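Long-range contact in AF1502 (Archaeoglobus fulgidus, PDB 5A1Q), which is of unknown function but is a STAC domain, a type associated with transmembrane solute transport and two-component signal transduction systems: residues A[23-35]-A[45-57]. Residues are numbered along the deposited sequence; the frame is centred on the assembly and turned at random.
Sequences KIFLNKAMESLGY and EILSVLKMNKELR
Ile46 shows how one branched side chain can key two helices together: as a knob it enters the hole formed by Leu26, Ala29, Met30 and Leu33. Its two branches divide the work. CG2, anti to the backbone N, meets Leu26 CD1 at 3.6 Å, while CG1 is anti to the carbonyl carbon (chi1 -57°) and carries CD1 to Met30 CG at 3.8 Å. The same CG1 also lies at the edge of the Tyr35 ring, in its plane, 3.6 Å from Tyr35 CD2; Leu33 CB sits over the centre of one face of that ring. Ala29 keeps the crossing close, its CB resting 3.9 Å from Leu50 CD2 beside Val49 CG1, and Leu33 slides past Val49 in the opposite direction, Leu33 CD1 3.9 Å from Val49 CG2. The packing joins helices 22-33 and 43-51 of this all-helical domain, the axes of 23-33 and 45-51 crossing at 114°; helix 7-18 covers Leu26, and helix 57-70 covers Leu50. Gly34, with positive phi, is the C-prime residue of the Schellman motif ending the first helix, Tyr35 N bonding to Met30 O and Gly34 N to Glu31 O. At the far end Leu56 CD1 makes a CH-pi contact over one face of Phe25, 3.7 Å from the ring centroid. The amide of Asn53 stands nearly upright to that ring, the planes 80° apart, with ND2 3.5 Å from Phe25 CE1. With an alanine at Phe25, Leu56 CD1 would probably lose the face it rests on and a gap would open beside Asn53. The Asn53 amide is itself held by a hydrogen bond from ND2 to Ser32 O of the second subunit, bringing this corner into the dimer interface.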
ATOM      1  N   LYS A  23       8.300 -11.003   1.873  1.00 19.72           N
ATOM      2  CA  LYS A  23       8.847 -10.585   0.582  1.00 21.55           C
ATOM      3  C   LYS A  23       7.680 -10.049  -0.281  1.00 20.45           C
ATOM      4  O   LYS A  23       7.755  -8.981  -0.910  1.00 20.13           O
ATOM      5  CB  LYS A  23       9.530 -11.727  -0.113  1.00 27.20           C
ATOM      6  CG  LYS A  23       9.999 -11.321  -1.487  1.00 29.13           C
ATOM      7  CD  LYS A  23      10.663 -12.449  -2.262  1.00 38.65           C
ATOM      8  N   ILE A  24       6.596 -10.798  -0.353  1.00 19.00           N
ATOM      9  CA  ILE A  24       5.524 -10.311  -1.219  0.50 22.51           C
ATOM     10  C   ILE A  24       4.838  -9.056  -0.658  1.00 18.70           C
ATOM     11  O   ILE A  24       4.569  -8.118  -1.432  1.00 18.18           O
ATOM     12  CB  ILE A  24       4.517 -11.389  -1.648  0.50 30.42           C
ATOM     13  CG1 ILE A  24       3.654 -11.821  -0.483  0.50 22.61           C
ATOM     14  CG2 ILE A  24       5.247 -12.556  -2.283  0.50 44.16           C
ATOM     15  CD1 ILE A  24       2.386 -12.517  -0.901  0.50 46.68           C
ATOM     16  N   PHE A  25       4.640  -8.952   0.655  1.00 17.32           N
ATOM     17  CA  PHE A  25       4.023  -7.751   1.195  1.00 18.51           C
ATOM     18  C   PHE A  25       4.936  -6.533   0.910  1.00 17.68           C
ATOM     19  O   PHE A  25       4.433  -5.449   0.523  1.00 17.29           O
ATOM     20  CB  PHE A  25       3.739  -7.900   2.690  1.00 20.23           C
ATOM     21  CG  PHE A  25       2.590  -8.798   2.975  1.00 18.60           C
ATOM     22  CD1 PHE A  25       1.296  -8.435   2.606  1.00 19.95           C
ATOM     23  CD2 PHE A  25       2.779 -10.012   3.588  1.00 22.24           C
ATOM     24  CE1 PHE A  25       0.208  -9.190   2.880  1.00 20.16           C
ATOM     25  CE2 PHE A  25       1.660 -10.772   3.877  1.00 21.12           C
ATOM     26  CZ  PHE A  25       0.386 -10.389   3.474  1.00 23.32           C
ATOM     27  N   LEU A  26       6.213  -6.692   1.174  1.00 16.32           N
ATOM     28  CA  LEU A  26       7.156  -5.548   0.965  1.00 19.98           C
ATOM     29  C   LEU A  26       7.107  -5.124  -0.540  1.00 19.41           C
ATOM     30  O   LEU A  26       7.043  -3.933  -0.856  1.00 16.43           O
ATOM     31  CB  LEU A  26       8.553  -5.907   1.413  1.00 19.29           C
ATOM     32  CG  LEU A  26       9.678  -4.915   1.133  1.00 20.05           C
ATOM     33  CD1 LEU A  26       9.312  -3.582   1.760  1.00 21.44           C
ATOM     34  CD2 LEU A  26      11.054  -5.463   1.578  1.00 20.45           C
ATOM     35  N   ASN A  27       7.236  -6.097  -1.440  1.00 16.20           N
ATOM     36  CA  ASN A  27       7.314  -5.771  -2.856  1.00 16.47           C
ATOM     37  C   ASN A  27       5.944  -5.108  -3.303  1.00 16.64           C
ATOM     38  O   ASN A  27       5.944  -4.108  -4.058  1.00 17.84           O
ATOM     39  CB  ASN A  27       7.536  -7.033  -3.644  1.00 19.11           C
ATOM     40  CG  ASN A  27       8.918  -7.660  -3.434  1.00 23.87           C
ATOM     41  OD1 ASN A  27       9.873  -7.046  -2.944  1.00 29.14           O
ATOM     42  ND2 ASN A  27       9.036  -8.861  -3.892  1.00 25.40           N
ATOM     43  N   LYS A  28       4.808  -5.682  -2.878  1.00 17.50           N
ATOM     44  CA  LYS A  28       3.524  -5.115  -3.319  1.00 16.29           C
ATOM     45  C   LYS A  28       3.339  -3.661  -2.745  1.00 15.69           C
ATOM     46  O   LYS A  28       2.822  -2.761  -3.454  1.00 17.38           O
ATOM     47  CB  LYS A  28       2.375  -6.002  -2.917  1.00 15.89           C
ATOM     48  CG  LYS A  28       2.394  -7.356  -3.658  1.00 20.86           C
ATOM     49  CD  LYS A  28       1.997  -7.313  -5.081  1.00 25.22           C
ATOM     50  CE  LYS A  28       2.181  -8.672  -5.776  1.00 38.45           C
ATOM     51  NZ  LYS A  28       2.598  -8.399  -7.188  1.00 54.85           N
ATOM     52  N   ALA A  29       3.804  -3.400  -1.507  1.00 15.61           N
ATOM     53  CA  ALA A  29       3.696  -2.048  -0.973  1.00 17.14           C
ATOM     54  C   ALA A  29       4.578  -1.079  -1.813  1.00 15.68           C
ATOM     55  O   ALA A  29       4.183   0.015  -2.159  1.00 16.44           O
ATOM     56  CB  ALA A  29       4.135  -2.032   0.490  1.00 18.73           C
HETATM   57  N   MSE A  30       5.854  -1.481  -2.007  1.00 15.63           N
HETATM   58  CA  MSE A  30       6.810  -0.686  -2.847  1.00 17.23           C
HETATM   59  C   MSE A  30       6.200  -0.374  -4.216  1.00 15.44           C
HETATM   60  O   MSE A  30       6.230   0.779  -4.670  1.00 18.05           O
HETATM   61  CB  MSE A  30       8.189  -1.449  -3.029  1.00 20.43           C
HETATM   62  CG  MSE A  30       8.909  -1.404  -1.754  1.00 21.78           C
HETATM   63 SE   MSE A  30      10.455  -2.587  -1.966  1.00 28.29          SE
HETATM   64  CE  MSE A  30      11.262  -1.477  -3.370  1.00 22.77           C
ATOM     65  N   GLU A  31       5.663  -1.386  -4.863  1.00 16.54           N
ATOM     66  CA  GLU A  31       5.133  -1.268  -6.232  1.00 19.61           C
ATOM     67  C   GLU A  31       3.886  -0.333  -6.238  1.00 19.99           C
ATOM     68  O   GLU A  31       3.768   0.507  -7.139  1.00 19.94           O
ATOM     69  CB  GLU A  31       4.798  -2.595  -6.817  1.00 19.69           C
ATOM     70  CG  GLU A  31       5.997  -3.547  -7.053  1.00 21.28           C
ATOM     71  CD  GLU A  31       5.611  -5.000  -7.191  1.00 25.33           C
ATOM     72  OE1 GLU A  31       4.408  -5.353  -7.260  1.00 29.59           O
ATOM     73  OE2 GLU A  31       6.566  -5.840  -7.191  1.00 38.31           O
ATOM     74  N   SER A  32       3.025  -0.486  -5.219  1.00 16.74           N
ATOM     75  CA  SER A  32       1.827   0.404  -5.125  1.00 18.14           C
ATOM     76  C   SER A  32       2.240   1.855  -5.003  1.00 17.81           C
ATOM     77  O   SER A  32       1.605   2.734  -5.565  1.00 18.31           O
ATOM     78  CB  SER A  32       0.983   0.043  -3.900  1.00 18.78           C
ATOM     79  OG  SER A  32       0.515  -1.284  -4.006  1.00 21.05           O
ATOM     80  N   LEU A  33       3.309   2.130  -4.242  1.00 17.52           N
ATOM     81  CA  LEU A  33       3.797   3.465  -4.024  1.00 17.15           C
ATOM     82  C   LEU A  33       4.662   4.045  -5.152  1.00 17.49           C
ATOM     83  O   LEU A  33       4.844   5.275  -5.199  1.00 21.84           O
ATOM     84  CB  LEU A  33       4.595   3.504  -2.714  1.00 17.87           C
ATOM     85  CG  LEU A  33       3.812   3.246  -1.444  1.00 17.05           C
ATOM     86  CD1 LEU A  33       4.743   3.017  -0.268  1.00 23.15           C
ATOM     87  CD2 LEU A  33       2.835   4.325  -1.101  1.00 20.51           C
ATOM     88  N   GLY A  34       5.121   3.173  -6.047  1.00 18.25           N
ATOM     89  CA  GLY A  34       5.993   3.574  -7.172  1.00 22.48           C
ATOM     90  C   GLY A  34       7.430   3.737  -6.726  1.00 21.80           C
ATOM     91  O   GLY A  34       8.188   4.535  -7.323  1.00 23.91           O
ATOM     92  N   TYR A  35       7.835   3.027  -5.674  1.00 21.46           N
ATOM     93  CA  TYR A  35       9.252   3.077  -5.202  1.00 20.99           C
ATOM     94  C   TYR A  35      10.034   1.829  -5.723  1.00 20.49           C
ATOM     95  O   TYR A  35       9.581   0.707  -5.551  1.00 24.40           O
ATOM     96  CB  TYR A  35       9.351   3.013  -3.687  1.00 20.97           C
ATOM     97  CG  TYR A  35       8.635   4.191  -2.943  1.00 24.35           C
ATOM     98  CD1 TYR A  35       8.188   5.326  -3.583  1.00 40.82           C
ATOM     99  CD2 TYR A  35       8.348   4.053  -1.610  1.00 25.08           C
ATOM    100  CE1 TYR A  35       7.552   6.336  -2.867  1.00 43.58           C
ATOM    101  CE2 TYR A  35       7.729   5.026  -0.922  1.00 26.64           C
ATOM    102  CZ  TYR A  35       7.310   6.131  -1.532  1.00 29.80           C
ATOM    103  OH  TYR A  35       6.681   7.063  -0.683  1.00 40.74           O
ATOM    104  N   GLU A  45       7.556   5.441   4.999  1.00 21.56           N
ATOM    105  CA  GLU A  45       6.315   5.419   4.169  1.00 25.28           C
ATOM    106  C   GLU A  45       5.929   4.029   3.737  1.00 22.19           C
ATOM    107  O   GLU A  45       4.746   3.639   3.780  1.00 23.40           O
ATOM    108  CB  GLU A  45       6.454   6.326   2.995  1.00 23.76           C
ATOM    109  CG  GLU A  45       5.132   6.406   2.279  1.00 29.73           C
ATOM    110  CD  GLU A  45       4.991   7.664   1.473  1.00 54.78           C
ATOM    111  OE1 GLU A  45       5.226   8.774   2.012  1.00 98.51           O
ATOM    112  OE2 GLU A  45       4.647   7.521   0.287  1.00 50.78           O
ATOM    113  N   ILE A  46       6.896   3.242   3.288  1.00 20.78           N
ATOM    114  CA  ILE A  46       6.640   1.843   3.035  1.00 20.25           C
ATOM    115  C   ILE A  46       6.046   1.060   4.222  1.00 21.20           C
ATOM    116  O   ILE A  46       4.993   0.378   4.141  1.00 21.13           O
ATOM    117  CB  ILE A  46       7.895   1.125   2.476  1.00 21.18           C
ATOM    118  CG1 ILE A  46       8.405   1.815   1.182  1.00 21.75           C
ATOM    119  CG2 ILE A  46       7.643  -0.406   2.411  1.00 20.89           C
ATOM    120  CD1 ILE A  46       9.789   1.303   0.795  1.00 22.00           C
ATOM    121  N   LEU A  47       6.647   1.210   5.389  1.00 18.74           N
ATOM    122  CA  LEU A  47       6.098   0.622   6.571  1.00 19.22           C
ATOM    123  C   LEU A  47       4.733   1.174   6.950  1.00 22.03           C
ATOM    124  O   LEU A  47       3.909   0.402   7.508  1.00 23.99           O
ATOM    125  CB  LEU A  47       7.085   0.781   7.772  1.00 24.90           C
ATOM    126  CG  LEU A  47       8.363   0.025   7.561  1.00 26.26           C
ATOM    127  CD1 LEU A  47       9.334   0.370   8.677  1.00 30.59           C
ATOM    128  CD2 LEU A  47       8.133  -1.475   7.497  1.00 34.93           C
ATOM    129  N   SER A  48       4.468   2.451   6.703  1.00 21.43           N
ATOM    130  CA  SER A  48       3.160   3.004   7.008  1.00 22.93           C
ATOM    131  C   SER A  48       2.041   2.231   6.231  1.00 24.06           C
ATOM    132  O   SER A  48       0.942   2.001   6.765  1.00 23.14           O
ATOM    133  CB  SER A  48       3.084   4.519   6.764  1.00 30.24           C
ATOM    134  OG  SER A  48       3.049   4.863   5.358  1.00 37.14           O
ATOM    135  N   VAL A  49       2.274   1.895   4.984  1.00 21.07           N
ATOM    136  CA  VAL A  49       1.317   1.060   4.217  1.00 20.63           C
ATOM    137  C   VAL A  49       1.083  -0.295   4.869  1.00 17.27           C
ATOM    138  O   VAL A  49      -0.025  -0.689   5.123  1.00 20.65           O
ATOM    139  CB  VAL A  49       1.714   0.909   2.723  1.00 18.72           C
ATOM    140  CG1 VAL A  49       0.819  -0.040   1.949  1.00 22.03           C
ATOM    141  CG2 VAL A  49       1.792   2.300   2.115  1.00 22.39           C
ATOM    142  N   LEU A  50       2.161  -1.000   5.235  1.00 16.91           N
ATOM    143  CA  LEU A  50       2.056  -2.291   5.811  1.00 19.76           C
ATOM    144  C   LEU A  50       1.433  -2.245   7.204  1.00 18.75           C
ATOM    145  O   LEU A  50       0.721  -3.215   7.574  1.00 20.71           O
ATOM    146  CB  LEU A  50       3.397  -3.001   5.851  1.00 22.22           C
ATOM    147  CG  LEU A  50       3.995  -3.306   4.456  1.00 20.22           C
ATOM    148  CD1 LEU A  50       5.387  -3.936   4.602  1.00 26.57           C
ATOM    149  CD2 LEU A  50       3.031  -4.101   3.635  1.00 20.67           C
ATOM    150  N   LYS A  51       1.605  -1.155   7.947  1.00 22.13           N
ATOM    151  CA  LYS A  51       0.908  -0.998   9.227  1.00 22.90           C
ATOM    152  C   LYS A  51      -0.632  -0.913   9.083  1.00 24.32           C
ATOM    153  O   LYS A  51      -1.358  -1.192  10.035  1.00 26.77           O
ATOM    154  CB  LYS A  51       1.433   0.212   9.951  1.00 29.02           C
ATOM    155  CG  LYS A  51       1.184   0.152  11.425  1.00 43.09           C
ATOM    156  CD  LYS A  51       2.283   0.894  12.194  1.00 53.70           C
ATOM    157  CE  LYS A  51       2.608   2.252  11.594  1.00 49.45           C
ATOM    158  NZ  LYS A  51       3.319   3.089  12.614  1.00 52.78           N
HETATM  159  N   MSE A  52      -1.095  -0.490   7.895  1.00 20.88           N
HETATM  160  CA  MSE A  52      -2.562  -0.383   7.617  0.50 23.83           C
HETATM  161  C   MSE A  52      -3.129  -1.791   7.352  1.00 22.94           C
HETATM  162  O   MSE A  52      -4.367  -1.975   7.236  1.00 28.11           O
HETATM  163  CB  MSE A  52      -2.820   0.680   6.485  0.50 23.11           C
HETATM  164  CG  MSE A  52      -2.679   2.139   6.945  0.50 33.95           C
HETATM  165 SE   MSE A  52      -2.668   3.409   5.418  0.50 44.08          SE
HETATM  166  CE  MSE A  52      -4.449   2.928   4.713  0.50 32.23           C
ATOM    167  N   ASN A  53      -2.264  -2.791   7.179  1.00 21.61           N
ATOM    168  CA  ASN A  53      -2.719  -4.177   7.031  1.00 22.25           C
ATOM    169  C   ASN A  53      -3.016  -4.742   8.413  1.00 24.28           C
ATOM    170  O   ASN A  53      -2.087  -4.969   9.203  1.00 22.08           O
ATOM    171  CB  ASN A  53      -1.633  -5.004   6.281  1.00 19.59           C
ATOM    172  CG  ASN A  53      -2.001  -6.461   6.100  1.00 20.07           C
ATOM    173  OD1 ASN A  53      -2.649  -7.066   6.945  1.00 23.78           O
ATOM    174  ND2 ASN A  53      -1.593  -7.061   4.925  1.00 21.76           N
ATOM    175  N   LYS A  54      -4.281  -4.992   8.763  1.00 24.89           N
ATOM    176  CA  LYS A  54      -4.633  -5.408  10.126  1.00 23.24           C
ATOM    177  C   LYS A  54      -3.927  -6.680  10.617  1.00 26.64           C
ATOM    178  O   LYS A  54      -3.605  -6.813  11.805  1.00 29.13           O
ATOM    179  CB  LYS A  54      -6.153  -5.523  10.279  1.00 27.44           C
ATOM    180  CG  LYS A  54      -6.813  -4.211   9.877  1.00 41.35           C
ATOM    181  N   GLU A  55      -3.691  -7.651   9.744  1.00 28.17           N
ATOM    182  CA  GLU A  55      -3.005  -8.868  10.145  1.00 28.42           C
ATOM    183  C   GLU A  55      -1.521  -8.734  10.386  1.00 24.12           C
ATOM    184  O   GLU A  55      -0.953  -9.501  11.163  1.00 29.00           O
ATOM    185  CB  GLU A  55      -3.250 -10.005   9.120  1.00 36.26           C
ATOM    186  CG  GLU A  55      -4.715 -10.170   8.708  1.00 45.32           C
ATOM    187  CD  GLU A  55      -4.987  -9.682   7.267  1.00 48.93           C
ATOM    188  OE1 GLU A  55      -4.769 -10.487   6.315  1.00 56.15           O
ATOM    189  OE2 GLU A  55      -5.413  -8.498   7.067  1.00 60.87           O
ATOM    190  N   LEU A  56      -0.912  -7.703   9.781  1.00 20.56           N
ATOM    191  CA  LEU A  56       0.515  -7.406   9.918  1.00 21.66           C
ATOM    192  C   LEU A  56       0.809  -6.340  10.960  1.00 21.22           C
ATOM    193  O   LEU A  56       1.958  -6.262  11.382  1.00 25.17           O
ATOM    194  CB  LEU A  56       1.177  -6.955   8.610  1.00 22.00           C
ATOM    195  CG  LEU A  56       0.990  -7.940   7.452  1.00 20.53           C
ATOM    196  CD1 LEU A  56       1.780  -7.423   6.260  1.00 24.40           C
ATOM    197  CD2 LEU A  56       1.465  -9.354   7.779  1.00 24.80           C
ATOM    198  N   ARG A  57      -0.184  -5.513  11.308  1.00 22.88           N
ATOM    199  CA  ARG A  57       0.058  -4.233  12.022  1.00 23.35           C
ATOM    200  C   ARG A  57       0.996  -4.384  13.261  1.00 24.91           C
ATOM    201  O   ARG A  57       1.996  -3.660  13.316  1.00 24.66           O
ATOM    202  CB  ARG A  57      -1.243  -3.581  12.457  1.00 27.39           C
ATOM    203  CG  ARG A  57      -1.062  -2.354  13.323  1.00 31.92           C
ATOM    204  CD  ARG A  57      -2.407  -1.650  13.494  1.00 38.04           C
ATOM    205  NE  ARG A  57      -3.417  -2.536  14.094  1.00 46.69           N
ATOM    206  CZ  ARG A  57      -4.723  -2.555  13.809  1.00 77.20           C
ATOM    207  NH1 ARG A  57      -5.255  -1.747  12.891  1.00 73.01           N
ATOM    208  NH2 ARG A  57      -5.508  -3.412  14.456  1.00100.06           N
TER